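PDB 6TTB: formate dehydrogenase from Staphylococcus aureus, which probably catalyses the NAD-dependent oxidation of formate to carbon dioxide, binding NAD in a Rossmann-type domain of the D-2-hydroxyacid dehydrogenase family. Local coordinates for residues H150-L155 and Q201-R206; L156-N161 and R318-V323; V231-L236 and K259-R264; S269-T274 and K278-D283; D283-A288 and E292-Y297. One frame throughout, in Å; residues are numbered along the deposited sequence.

How the contacts relate
All five contacts lie in the Rossmann-type NAD-binding domain. Contacts 1 and 2 share helix 144-160, the first pairing it with helix 198-207 and the second with strand 319-321; their centres are 14 Å apart, and both touch the second subunit. Contact 3 joins helices 233-239 and 259-264, its centre 20 Å from that of contact 1, with Phe-233 about 6 Å from the bound NAD. Contacts 4 and 5, centres 9 Å apart, share Asp-283 and follow in series through the beta-alpha-beta unit 269-273, 282-291 and 294-299. Contacts 3, 4 and 5 are nested inside the loop closed by contact 2, which ties the last strand of the parallel sheet to helix 144-160.

Contact 1: H150-L155 and Q201-R206; sequences HAVMDL and QLVAER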
# COMPACT_ATOMS: atom_id res chain seq x y z
N HIS A 150 -4.70 7.22 1.46
CA HIS A 150 -4.28 6.74 0.15
C HIS A 150 -2.77 6.89 0.01
O HIS A 150 -2.11 6.08 -0.63
CB HIS A 150 -4.95 7.54 -0.91
CG HIS A 150 -5.15 6.76 -2.13
ND1 HIS A 150 -6.29 5.98 -2.34
CD2 HIS A 150 -4.38 6.64 -3.24
CE1 HIS A 150 -6.22 5.44 -3.55
NE2 HIS A 150 -5.06 5.84 -4.12
N ALA A 151 -2.20 7.96 0.59
CA ALA A 151 -0.77 8.16 0.36
C ALA A 151 0.07 7.15 1.12
O ALA A 151 1.08 6.69 0.62
CB ALA A 151 -0.32 9.61 0.60
N VAL A 152 -0.30 6.85 2.38
CA VAL A 152 0.54 5.95 3.15
C VAL A 152 0.41 4.57 2.54
O VAL A 152 1.41 3.86 2.40
CB VAL A 152 0.32 6.01 4.68
CG1 VAL A 152 0.46 7.42 5.20
CG2 VAL A 152 -1.00 5.56 5.03
N MET A 153 -0.77 4.30 1.98
CA MET A 153 -0.98 3.02 1.30
C MET A 153 -0.02 2.92 0.12
O MET A 153 0.72 1.92 -0.03
CB MET A 153 -2.39 2.92 0.77
CG MET A 153 -2.67 1.74 -0.05
SD MET A 153 -4.37 1.84 -0.69
CE MET A 153 -4.15 2.96 -2.08
N ASP A 154 0.04 4.00 -0.65
CA ASP A 154 0.99 4.11 -1.74
C ASP A 154 2.42 3.89 -1.26
O ASP A 154 3.17 3.18 -1.95
CB ASP A 154 0.84 5.42 -2.50
CG ASP A 154 -0.46 5.60 -3.30
OD1 ASP A 154 -1.14 4.67 -3.53
OD2 ASP A 154 -0.68 6.67 -3.75
N LEU A 155 2.84 4.56 -0.15
CA LEU A 155 4.20 4.28 0.37
C LEU A 155 4.36 2.79 0.51
O LEU A 155 5.22 2.21 -0.10
CB LEU A 155 4.46 4.92 1.74
CG LEU A 155 5.08 6.33 1.78
CD1 LEU A 155 5.79 6.72 0.45
CD2 LEU A 155 4.01 7.31 2.09
N GLN A 201 0.25 16.72 7.46
CA GLN A 201 0.27 16.46 8.89
C GLN A 201 -0.49 15.17 9.24
O GLN A 201 -0.07 14.40 10.12
CB GLN A 201 -0.25 17.68 9.59
CG GLN A 201 0.89 18.64 9.92
CD GLN A 201 0.37 19.97 10.41
OE1 GLN A 201 -0.53 20.01 11.26
NE2 GLN A 201 0.75 21.04 9.73
N LEU A 202 -1.60 14.93 8.53
CA LEU A 202 -2.37 13.73 8.73
C LEU A 202 -1.49 12.54 8.35
O LEU A 202 -1.55 11.45 8.95
CB LEU A 202 -3.64 13.77 7.89
CG LEU A 202 -4.74 14.68 8.43
CD1 LEU A 202 -5.79 15.02 7.32
CD2 LEU A 202 -5.40 14.04 9.58
N VAL A 203 -0.59 12.77 7.40
CA VAL A 203 0.18 11.68 6.87
C VAL A 203 1.28 11.41 7.86
O VAL A 203 1.66 10.27 8.06
CB VAL A 203 0.74 12.07 5.52
CG1 VAL A 203 1.96 11.28 5.19
CG2 VAL A 203 -0.33 11.94 4.46
N ALA A 204 1.76 12.47 8.52
CA ALA A 204 2.85 12.27 9.48
C ALA A 204 2.34 11.42 10.63
O ALA A 204 3.00 10.46 11.02
CB ALA A 204 3.47 13.56 9.94
N GLU A 205 1.13 11.73 11.08
CA GLU A 205 0.58 11.08 12.25
C GLU A 205 0.52 9.60 11.98
O GLU A 205 0.93 8.78 12.80
CB GLU A 205 -0.82 11.61 12.55
CG GLU A 205 -0.84 12.60 13.70
CD GLU A 205 -1.92 13.65 13.52
OE1 GLU A 205 -3.08 13.25 13.19
OE2 GLU A 205 -1.60 14.88 13.66
N ARG A 206 0.01 9.26 10.79
CA ARG A 206 -0.16 7.86 10.46
C ARG A 206 1.19 7.25 10.12
O ARG A 206 1.36 6.09 10.33
CB ARG A 206 -1.15 7.63 9.33
CG ARG A 206 -2.50 8.27 9.57
CD ARG A 206 -3.25 8.23 8.25
NE ARG A 206 -4.65 8.49 8.57
CZ ARG A 206 -5.04 9.41 9.46
NH1 ARG A 206 -4.13 10.20 9.99
NH2 ARG A 206 -6.32 9.54 9.79
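Val-152 lays its CG1 methyl against CG1 of Val-203, the two carbons 4.1 Å apart, and the valines lie alongside each other, running opposite ways. Within the two segments the CA atoms of Val-152 and Val-203 are the nearest pair, 6.8 Å apart. The CG1 branch of Val-203 stands anti to its own backbone nitrogen (chi1 156°), which turns that methyl to the neighbouring helix. The same CG1 of Val-152 also grazes the root of Arg-206, 4.4 Å from its CB, so one methyl touches residues three apart on the facing helix.

No hydrogen bond crosses between H150-L155 and Q201-R206. Arg-206 instead folds its charged end back along its own helix: NH1 donates to the carbonyl oxygen of Leu-202 at 3.0 Å, with a bent N-H...O angle of 136°. That oxygen also takes the backbone N-H of Arg-206, its two donors coming from opposite faces of the carbonyl plane. Pro-209 of the second subunit rests on Arg-206, while Phe-210 of that subunit packs on Val-152. His-150 ND1 accepts a hydrogen bond from NE of Arg-160 of the second subunit.

Helix 198-207 follows a Gly-195, Gly-197, Gly-200 sequence that fits the GxGxxG turn, and the side chain of Val-203 lies about 8 Å from the bound NAD. The arrangement is consistent with the dinucleotide-binding helix of a Rossmann fold, packed here against helix 144-160, which reaches the second subunit.

Contact 2: L156-N161 and R318-V323; sequences LILLRN and RNAMTV
Ile-157 and Leu-158 approach the single methyl of Ala-320 from two directions: CG2 of Ile-157 and CD1 of Leu-158 each lie 3.8 Å from Ala-320 CB. The isoleucine uses its short branch, CG2, which stands anti to the backbone nitrogen, while CG1 lies beside that nitrogen. Leu-158 starts out along the flank of the helix and only its terminal CD1 bends in to the strand; its side chain also packs on Ala-298, Tyr-270 and Val-272. The CA atoms of Leu-158 and Ala-320 are 7.1 Å apart.

This is a helix laid over the last strand of a parallel Rossmann sheet, where 319-321 pairs with 294-299 through Ala-320 and Tyr-297. The strand carries its own polar bracing: Asn-319 OD1 accepts from Met-321 N at 2.9 Å, in the carbonyl plane and on a lone pair, with a nearly straight N-H...O angle of 167°, an Asx turn. At the other side, the helix ends at Asn-161, whose positive phi marks a Schellman motif. Tyr-162 of the second subunit packs on both Ile-157 and Ala-320, and Arg-160 forms a salt bridge with Glu-149 of that subunit.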
# COMPACT_ATOMS: atom_id res chain seq x y z
N LEU A 156 3.45 2.16 1.24
CA LEU A 156 3.54 0.75 1.54
C LEU A 156 3.59 -0.05 0.25
O LEU A 156 4.50 -0.82 0.07
CB LEU A 156 2.36 0.38 2.43
CG LEU A 156 2.44 0.89 3.88
CD1 LEU A 156 1.10 0.87 4.55
CD2 LEU A 156 3.43 0.09 4.70
N ILE A 157 2.64 0.14 -0.66
CA ILE A 157 2.59 -0.66 -1.90
C ILE A 157 3.91 -0.50 -2.64
O ILE A 157 4.43 -1.43 -3.20
CB ILE A 157 1.41 -0.20 -2.80
CG1 ILE A 157 0.06 -0.55 -2.19
CG2 ILE A 157 1.55 -0.75 -4.23
CD1 ILE A 157 -1.11 -0.05 -3.00
N LEU A 158 4.41 0.70 -2.69
CA LEU A 158 5.66 0.98 -3.36
C LEU A 158 6.85 0.26 -2.68
O LEU A 158 7.59 -0.48 -3.34
CB LEU A 158 5.79 2.50 -3.41
CG LEU A 158 5.46 3.15 -4.79
CD1 LEU A 158 4.65 2.23 -5.71
CD2 LEU A 158 4.74 4.45 -4.66
N LEU A 159 7.09 0.48 -1.38
CA LEU A 159 8.28 -0.08 -0.75
C LEU A 159 8.16 -1.60 -0.66
O LEU A 159 9.12 -2.32 -0.83
CB LEU A 159 8.51 0.53 0.64
CG LEU A 159 9.17 1.91 0.62
CD1 LEU A 159 8.50 2.80 1.63
CD2 LEU A 159 10.68 1.85 0.85
N ARG A 160 6.97 -2.08 -0.44
CA ARG A 160 6.83 -3.49 -0.17
C ARG A 160 6.76 -4.23 -1.49
O ARG A 160 6.82 -5.46 -1.52
CB ARG A 160 5.68 -3.76 0.80
CG ARG A 160 5.97 -3.28 2.20
CD ARG A 160 5.14 -3.95 3.25
NE ARG A 160 5.36 -5.37 3.37
CZ ARG A 160 6.25 -5.89 4.19
NH1 ARG A 160 7.05 -5.09 4.90
NH2 ARG A 160 6.33 -7.21 4.31
N ASN A 161 6.68 -3.47 -2.60
CA ASN A 161 6.70 -4.12 -3.88
C ASN A 161 5.48 -5.06 -3.96
O ASN A 161 5.52 -6.17 -4.51
CB ASN A 161 8.07 -4.80 -4.08
CG ASN A 161 8.29 -5.39 -5.46
OD1 ASN A 161 7.82 -4.88 -6.49
ND2 ASN A 161 8.99 -6.51 -5.48
N ARG A 318 6.60 -0.05 -12.99
CA ARG A 318 6.66 0.07 -11.52
C ARG A 318 5.80 1.24 -11.05
O ARG A 318 6.21 2.01 -10.21
CB ARG A 318 8.12 0.18 -11.05
CG ARG A 318 8.75 -1.18 -10.76
CD ARG A 318 10.23 -1.40 -11.00
NE ARG A 318 10.92 -0.10 -11.07
CZ ARG A 318 11.40 0.46 -12.20
NH1 ARG A 318 11.27 -0.18 -13.38
NH2 ARG A 318 11.98 1.65 -12.14
N ASN A 319 4.61 1.38 -11.62
CA ASN A 319 3.65 2.38 -11.16
C ASN A 319 2.62 1.74 -10.25
O ASN A 319 2.34 0.54 -10.40
CB ASN A 319 2.98 3.15 -12.33
CG ASN A 319 1.75 2.48 -12.88
OD1 ASN A 319 0.70 2.60 -12.31
ND2 ASN A 319 1.88 1.81 -14.01
N ALA A 320 2.09 2.53 -9.26
CA ALA A 320 0.88 2.17 -8.54
C ALA A 320 -0.15 3.30 -8.60
O ALA A 320 -0.70 3.81 -7.58
CB ALA A 320 1.16 1.71 -7.16
N MET A 321 -0.43 3.68 -9.85
CA MET A 321 -1.44 4.66 -10.09
C MET A 321 -2.76 3.98 -9.77
O MET A 321 -2.85 2.76 -9.68
CB MET A 321 -1.43 5.08 -11.56
CG MET A 321 -0.16 5.85 -12.02
SD MET A 321 0.14 7.27 -10.99
CE MET A 321 -1.46 8.09 -11.01
N THR A 322 -3.72 4.79 -9.41
CA THR A 322 -5.09 4.47 -9.58
C THR A 322 -5.72 5.67 -10.32
O THR A 322 -5.13 6.75 -10.43
CB THR A 322 -5.71 4.26 -8.20
OG1 THR A 322 -5.83 5.49 -7.48
CG2 THR A 322 -4.95 3.24 -7.37
N VAL A 323 -6.93 5.49 -10.80
CA VAL A 323 -7.67 6.64 -11.24
C VAL A 323 -8.01 7.47 -9.99
O VAL A 323 -7.70 7.05 -8.89
CB VAL A 323 -8.90 6.20 -12.04
CG1 VAL A 323 -8.47 5.23 -13.12
CG2 VAL A 323 -9.87 5.51 -11.12

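Contact 3: V231-L236 and K259-R264; sequences VSFDEL and KDVLSR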
# COMPACT_ATOMS: atom_id res chain seq x y z
N VAL A 231 12.91 20.70 7.05
CA VAL A 231 14.12 20.52 6.27
C VAL A 231 13.98 21.38 5.02
O VAL A 231 12.87 21.64 4.58
CB VAL A 231 14.26 19.04 5.91
CG1 VAL A 231 14.12 18.77 4.44
CG2 VAL A 231 15.53 18.45 6.43
N SER A 232 15.10 21.83 4.45
CA SER A 232 14.98 22.55 3.18
C SER A 232 14.48 21.63 2.07
O SER A 232 14.63 20.38 2.10
CB SER A 232 16.25 23.23 2.79
OG SER A 232 17.26 22.28 2.38
N PHE A 233 14.05 22.27 0.99
CA PHE A 233 13.62 21.56 -0.19
C PHE A 233 14.82 20.85 -0.79
O PHE A 233 14.81 19.63 -1.01
CB PHE A 233 13.07 22.55 -1.19
CG PHE A 233 12.57 21.88 -2.43
CD1 PHE A 233 11.40 21.12 -2.41
CD2 PHE A 233 13.25 22.03 -3.61
CE1 PHE A 233 10.96 20.48 -3.55
CE2 PHE A 233 12.73 21.48 -4.78
CZ PHE A 233 11.61 20.67 -4.74
N ASP A 234 15.88 21.60 -1.01
CA ASP A 234 17.07 20.96 -1.51
C ASP A 234 17.16 19.63 -0.79
O ASP A 234 17.34 18.57 -1.39
CB ASP A 234 18.32 21.84 -1.30
N GLU A 235 17.05 19.71 0.53
CA GLU A 235 17.50 18.66 1.39
C GLU A 235 16.44 17.55 1.33
O GLU A 235 16.77 16.38 1.16
CB GLU A 235 17.65 19.26 2.78
CG GLU A 235 17.89 18.25 3.88
CD GLU A 235 19.18 17.48 3.74
OE1 GLU A 235 19.85 17.68 2.67
OE2 GLU A 235 19.50 16.65 4.67
N LEU A 236 15.16 17.94 1.39
CA LEU A 236 14.12 16.94 1.26
C LEU A 236 14.41 16.09 0.02
O LEU A 236 14.35 14.87 0.09
CB LEU A 236 12.78 17.63 1.11
CG LEU A 236 11.58 16.77 1.42
CD1 LEU A 236 11.12 17.06 2.85
CD2 LEU A 236 10.47 17.08 0.47
N LYS A 259 12.60 17.36 -14.96
CA LYS A 259 13.73 16.46 -15.12
C LYS A 259 14.76 16.74 -14.02
O LYS A 259 15.37 15.81 -13.47
CB LYS A 259 14.42 16.50 -16.48
CG LYS A 259 15.54 15.46 -16.52
CD LYS A 259 16.63 15.51 -17.68
CE LYS A 259 17.67 14.40 -17.48
NZ LYS A 259 18.29 13.92 -18.75
N ASP A 260 14.87 18.02 -13.66
CA ASP A 260 15.99 18.49 -12.86
C ASP A 260 15.90 17.98 -11.44
O ASP A 260 16.90 17.46 -10.91
CB ASP A 260 15.95 19.99 -12.72
CG ASP A 260 16.66 20.65 -13.89
OD1 ASP A 260 17.42 19.92 -14.62
OD2 ASP A 260 16.47 21.88 -14.07
N VAL A 261 14.70 18.23 -10.84
CA VAL A 261 14.34 17.77 -9.51
C VAL A 261 14.34 16.23 -9.42
O VAL A 261 14.94 15.67 -8.53
CB VAL A 261 12.99 18.31 -9.02
CG1 VAL A 261 12.75 17.82 -7.60
CG2 VAL A 261 12.85 19.81 -9.11
N LEU A 262 13.56 15.55 -10.28
CA LEU A 262 13.67 14.10 -10.29
C LEU A 262 15.13 13.76 -10.22
O LEU A 262 15.52 13.03 -9.34
CB LEU A 262 13.03 13.53 -11.57
CG LEU A 262 11.53 13.78 -11.69
CD1 LEU A 262 10.91 13.12 -12.90
CD2 LEU A 262 10.80 13.37 -10.41
N SER A 263 15.95 14.33 -11.11
CA SER A 263 17.38 14.00 -11.20
C SER A 263 18.10 14.04 -9.82
O SER A 263 18.96 13.24 -9.56
CB SER A 263 18.11 14.85 -12.29
N ARG A 264 17.65 14.92 -8.91
CA ARG A 264 18.39 15.33 -7.69
C ARG A 264 17.95 14.47 -6.51
O ARG A 264 18.51 14.55 -5.42
CB ARG A 264 18.08 16.81 -7.35
CG ARG A 264 18.40 17.79 -8.48
CD ARG A 264 18.99 19.10 -8.04
NE ARG A 264 17.96 20.12 -8.14
CZ ARG A 264 17.17 20.49 -7.13
NH1 ARG A 264 17.31 19.93 -5.93
NH2 ARG A 264 16.26 21.44 -7.31
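Phe-233 opens the first turn of its helix, directly after Ser-232 at the N-cap position, and faces the helix of Lys-259 to Arg-264 with no backbone hydrogen bond between them. Phe-233 CA and Val-261 CA are 10.1 Å apart, and side chains alone bridge the distance.

The phenyl ring does most of the reaching. Its CG is anti to the backbone nitrogen (chi1 -179°), which stretches the ring out from the helix start until CZ lies 4.2 Å from CG1 of Val-261. The two side chains meet nearly perpendicular, the methyl approaching the ring obliquely. Arg-264 sends its guanidinium to the same ring, again obliquely and without a hydrogen bond, though the placing of this arginine is doubtful. Around this pair, Leu-256 packs on both Phe-233 and Val-261, and the rings of Phe-233 and Phe-194 meet with their planes at about 55°.

The Phe-233 side chain stands about 6 Å from the bound NAD. The chemistry of the contact is loose: a buried apolar touch at Val-261, and at the rim a charged group on an exposed residue that probably keeps much of its hydration.

Contact 4: S269-T274 and K278-D283; sequences SYLVNT and KIVNRD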
# COMPACT_ATOMS: atom_id res chain seq x y z
N SER A 269 14.86 5.94 -5.26
CA SER A 269 13.88 6.41 -4.28
C SER A 269 12.48 6.20 -4.84
O SER A 269 12.32 5.64 -5.93
CB SER A 269 14.14 7.82 -3.90
OG SER A 269 14.44 8.57 -5.04
N TYR A 270 11.47 6.64 -4.08
CA TYR A 270 10.08 6.50 -4.53
C TYR A 270 9.37 7.84 -4.39
O TYR A 270 9.69 8.62 -3.50
CB TYR A 270 9.31 5.47 -3.68
CG TYR A 270 9.91 4.11 -3.60
CD1 TYR A 270 11.03 3.84 -2.79
CD2 TYR A 270 9.34 3.06 -4.30
CE1 TYR A 270 11.56 2.56 -2.70
CE2 TYR A 270 9.86 1.78 -4.21
CZ TYR A 270 10.99 1.53 -3.42
OH TYR A 270 11.48 0.25 -3.39
N LEU A 271 8.28 8.00 -5.16
CA LEU A 271 7.58 9.26 -5.22
C LEU A 271 6.11 8.97 -5.20
O LEU A 271 5.64 8.16 -6.01
CB LEU A 271 7.92 9.99 -6.55
CG LEU A 271 7.38 11.42 -6.70
CD1 LEU A 271 7.77 12.33 -5.53
CD2 LEU A 271 7.81 12.02 -7.96
N VAL A 272 5.40 9.73 -4.34
CA VAL A 272 3.97 9.55 -4.21
C VAL A 272 3.35 10.92 -4.28
O VAL A 272 3.77 11.84 -3.61
CB VAL A 272 3.55 8.82 -2.93
CG1 VAL A 272 2.08 9.04 -2.59
CG2 VAL A 272 3.78 7.36 -3.09
N ASN A 273 2.36 11.01 -5.15
CA ASN A 273 1.75 12.27 -5.42
C ASN A 273 0.25 12.03 -5.58
O ASN A 273 -0.20 11.57 -6.62
CB ASN A 273 2.35 12.92 -6.63
CG ASN A 273 1.53 14.11 -7.07
OD1 ASN A 273 0.78 14.69 -6.25
ND2 ASN A 273 1.69 14.51 -8.36
N THR A 274 -0.47 12.35 -4.51
CA THR A 274 -1.88 12.41 -4.51
C THR A 274 -2.35 13.87 -4.32
O THR A 274 -3.44 14.11 -3.71
CB THR A 274 -2.32 11.71 -3.24
OG1 THR A 274 -1.54 12.31 -2.18
CG2 THR A 274 -2.15 10.22 -3.35
N LYS A 278 -0.05 17.93 -12.20
CA LYS A 278 0.85 18.82 -12.96
C LYS A 278 2.11 19.15 -12.17
O LYS A 278 3.04 19.71 -12.72
CB LYS A 278 0.20 20.18 -13.27
CG LYS A 278 0.30 20.70 -14.70
CD LYS A 278 0.34 22.24 -14.73
CE LYS A 278 0.14 22.89 -16.10
NZ LYS A 278 1.23 22.54 -17.03
N ILE A 279 2.11 18.89 -10.86
CA ILE A 279 3.34 19.19 -10.11
C ILE A 279 4.47 18.33 -10.65
O ILE A 279 5.69 18.68 -10.50
CB ILE A 279 3.20 18.95 -8.61
CG1 ILE A 279 2.28 19.96 -7.96
CG2 ILE A 279 4.60 18.92 -7.93
CD1 ILE A 279 1.70 19.50 -6.68
N VAL A 280 4.07 17.19 -11.26
CA VAL A 280 5.07 16.26 -11.65
C VAL A 280 5.06 16.14 -13.15
O VAL A 280 4.08 15.75 -13.75
CB VAL A 280 4.93 14.91 -10.94
CG1 VAL A 280 5.91 13.90 -11.56
CG2 VAL A 280 5.20 15.07 -9.45
N ASN A 281 6.24 16.37 -13.72
CA ASN A 281 6.37 16.45 -15.15
C ASN A 281 6.06 15.08 -15.75
O ASN A 281 6.84 14.14 -15.59
CB ASN A 281 7.75 16.91 -15.62
CG ASN A 281 7.75 17.06 -17.14
OD1 ASN A 281 8.02 16.09 -17.84
ND2 ASN A 281 7.22 18.19 -17.66
N ARG A 282 4.97 15.04 -16.54
CA ARG A 282 4.48 13.77 -17.06
C ARG A 282 5.65 12.95 -17.60
O ARG A 282 5.81 11.77 -17.26
CB ARG A 282 3.49 13.99 -18.18
CG ARG A 282 3.08 12.69 -18.84
CD ARG A 282 2.09 12.92 -19.95
NE ARG A 282 2.95 13.07 -21.09
CZ ARG A 282 2.67 13.79 -22.14
NH1 ARG A 282 1.49 14.37 -22.26
NH2 ARG A 282 3.57 13.91 -23.08
N ASP A 283 6.45 13.59 -18.44
CA ASP A 283 7.38 12.89 -19.30
C ASP A 283 8.67 12.59 -18.54
O ASP A 283 9.27 11.52 -18.68
CB ASP A 283 7.64 13.72 -20.54
CG ASP A 283 6.53 13.57 -21.59
OD1 ASP A 283 5.52 12.75 -21.35
OD2 ASP A 283 6.70 14.20 -22.68
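Leu-271 and Asn-273 point from strand 269-273 at Val-280, within the beta-alpha-beta unit that leads through helix 282-291 to strand 294-299 of the Rossmann sheet. The apolar part is slight: CD2 of Leu-271 comes 4.3 Å from CG2 of Val-280.

The mixed contact is closer. The amide nitrogen ND2 of Asn-273 lies 3.7 Å from CG2 of Val-280, the methyl that Leu-271 also meets. With CG anti to the backbone nitrogen (chi1 169°), the asparagine stretches out from the strand to run alongside Val-280, and its polar atoms are spent on the turn between the segments: OD1 accepts from Ala-275 N, while ND2 donates to Arg-276 O and, weakly, to Tyr-297 OH. Asn-273 thus fastens the loop from within a buried setting. The adjoining Thr-274 belongs to the cofactor pocket, its carbonyl oxygen accepting from the carboxamide nitrogen N7N of NAD.

Hydrogen bonds also shape the start of the helix. Asn-281, at the N-cap position, accepts on OD1 from Asp-283 N in a weak bond of 3.0 Å, and from Ala-284 N as well; its ND2 is held by Asn-255.

One salt bridge sits on the exposed side. Arg-282 grips Asp-283 side-on, with NE 2.6 Å and NH2 2.9 Å from the single oxygen OD1, both nitrogens reaching it from the same face of the carboxylate while OD1 lies at the edge of the guanidinium plane.

Contact 5: D283-A288 and E292-Y297; sequences DALVEA and EHLQGY
The ring of Tyr-297 carries Leu-285 on one face: CD2 of the leucine hovers 3.7 Å from the ring centroid and 12° off the normal, a CH-pi contact. The other methyl of the fork, CD1, sits over the rim near Tyr-297 CD2, at 3.4 Å, and also meets CD1 of Leu-294 at 4.4 Å. Leu-285 and Tyr-297 run roughly perpendicular to each other; each has CG anti to its backbone nitrogen, sending leucine fork and phenol ring out from helix and strand to meet. Trp-313 adds a second ring, inclined about 50° to that of Tyr-297, and packs on Leu-285 too.

Further along, the backbone joins the helix to the residues that lead into the strand. The carbonyl oxygen of Ala-288 accepts from Leu-294 N at 3.2 Å in an almost linear bond (176°), the donor standing well above the carbonyl plane. Glu-292 N makes a weak bond to the same oxygen at 3.0 Å. Glu-292 has positive phi and ends helix 282-291 in a Schellman motif. Beside this carbonyl, CB of Ala-288 packs on CG of Leu-294, 4.2 Å away.

This is the return from helix to strand in the beta-alpha-beta crossover. Its chemistry divides in two: apolar groups seal the buried layer between helix and sheet, while one carbonyl near the helix end takes a straight bond and a weak one, consistent with fixing the path into the strand.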
# COMPACT_ATOMS: atom_id res chain seq x y z
N ASP A 283 6.45 13.59 -18.44
CA ASP A 283 7.38 12.89 -19.30
C ASP A 283 8.67 12.59 -18.54
O ASP A 283 9.27 11.52 -18.68
CB ASP A 283 7.64 13.72 -20.54
CG ASP A 283 6.53 13.57 -21.59
OD1 ASP A 283 5.52 12.75 -21.35
OD2 ASP A 283 6.70 14.20 -22.68
N ALA A 284 9.13 13.58 -17.79
CA ALA A 284 10.31 13.41 -16.98
C ALA A 284 10.13 12.20 -16.07
O ALA A 284 11.08 11.43 -15.91
CB ALA A 284 10.58 14.65 -16.20
N LEU A 285 8.91 12.01 -15.52
CA LEU A 285 8.73 10.99 -14.50
C LEU A 285 8.84 9.61 -15.14
O LEU A 285 9.36 8.67 -14.54
CB LEU A 285 7.36 11.14 -13.85
CG LEU A 285 7.01 10.01 -12.90
CD1 LEU A 285 7.44 10.39 -11.52
CD2 LEU A 285 5.52 9.71 -12.92
N VAL A 286 8.32 9.47 -16.36
CA VAL A 286 8.54 8.28 -17.17
C VAL A 286 10.04 7.99 -17.33
O VAL A 286 10.50 6.92 -16.91
CB VAL A 286 7.80 8.39 -18.49
CG1 VAL A 286 8.15 7.27 -19.47
CG2 VAL A 286 6.30 8.48 -18.22
N GLU A 287 10.82 9.00 -17.80
CA GLU A 287 12.23 8.76 -18.10
C GLU A 287 12.94 8.36 -16.83
O GLU A 287 13.68 7.39 -16.84
CB GLU A 287 12.89 9.87 -18.92
N ALA A 288 12.55 8.97 -15.72
CA ALA A 288 13.07 8.63 -14.38
C ALA A 288 12.79 7.15 -14.00
O ALA A 288 13.71 6.45 -13.50
CB ALA A 288 12.51 9.61 -13.36
N GLU A 292 15.38 4.07 -14.13
CA GLU A 292 15.50 3.38 -12.83
C GLU A 292 16.26 4.26 -11.83
O GLU A 292 16.66 3.80 -10.77
CB GLU A 292 16.21 2.01 -12.88
CG GLU A 292 16.09 1.32 -14.21
CD GLU A 292 16.39 -0.17 -14.28
OE1 GLU A 292 16.20 -0.89 -13.24
OE2 GLU A 292 16.74 -0.62 -15.40
N HIS A 293 16.39 5.53 -12.17
CA HIS A 293 16.65 6.49 -11.13
C HIS A 293 15.57 6.42 -10.02
O HIS A 293 15.89 6.42 -8.83
CB HIS A 293 16.92 7.87 -11.75
CG HIS A 293 17.24 8.87 -10.69
ND1 HIS A 293 18.20 8.62 -9.73
CD2 HIS A 293 16.63 10.04 -10.34
CE1 HIS A 293 18.20 9.62 -8.86
NE2 HIS A 293 17.22 10.49 -9.20
N LEU A 294 14.29 6.33 -10.40
CA LEU A 294 13.22 6.21 -9.42
C LEU A 294 12.75 4.76 -9.30
O LEU A 294 12.27 4.20 -10.25
CB LEU A 294 12.06 7.04 -9.90
CG LEU A 294 11.99 8.46 -9.39
CD1 LEU A 294 10.58 8.71 -8.91
CD2 LEU A 294 12.98 8.66 -8.26
N GLN A 295 12.76 4.21 -8.10
CA GLN A 295 12.35 2.82 -7.94
C GLN A 295 10.87 2.65 -8.24
O GLN A 295 10.49 1.62 -8.79
CB GLN A 295 12.80 2.23 -6.57
CG GLN A 295 13.01 0.71 -6.60
CD GLN A 295 13.40 0.18 -7.98
OE1 GLN A 295 14.23 0.78 -8.71
NE2 GLN A 295 12.81 -0.95 -8.36
N GLY A 296 10.04 3.66 -7.90
CA GLY A 296 8.59 3.56 -8.13
C GLY A 296 7.89 4.90 -8.02
O GLY A 296 8.42 5.79 -7.34
N TYR A 297 6.67 5.02 -8.66
CA TYR A 297 5.75 6.17 -8.47
C TYR A 297 4.33 5.64 -8.23
O TYR A 297 3.85 4.72 -8.93
CB TYR A 297 5.76 7.17 -9.65
CG TYR A 297 4.75 8.33 -9.61
CD1 TYR A 297 3.46 8.17 -10.07
CD2 TYR A 297 5.10 9.61 -9.18
CE1 TYR A 297 2.56 9.21 -10.14
CE2 TYR A 297 4.18 10.67 -9.17
CZ TYR A 297 2.90 10.47 -9.69
OH TYR A 297 1.93 11.47 -9.66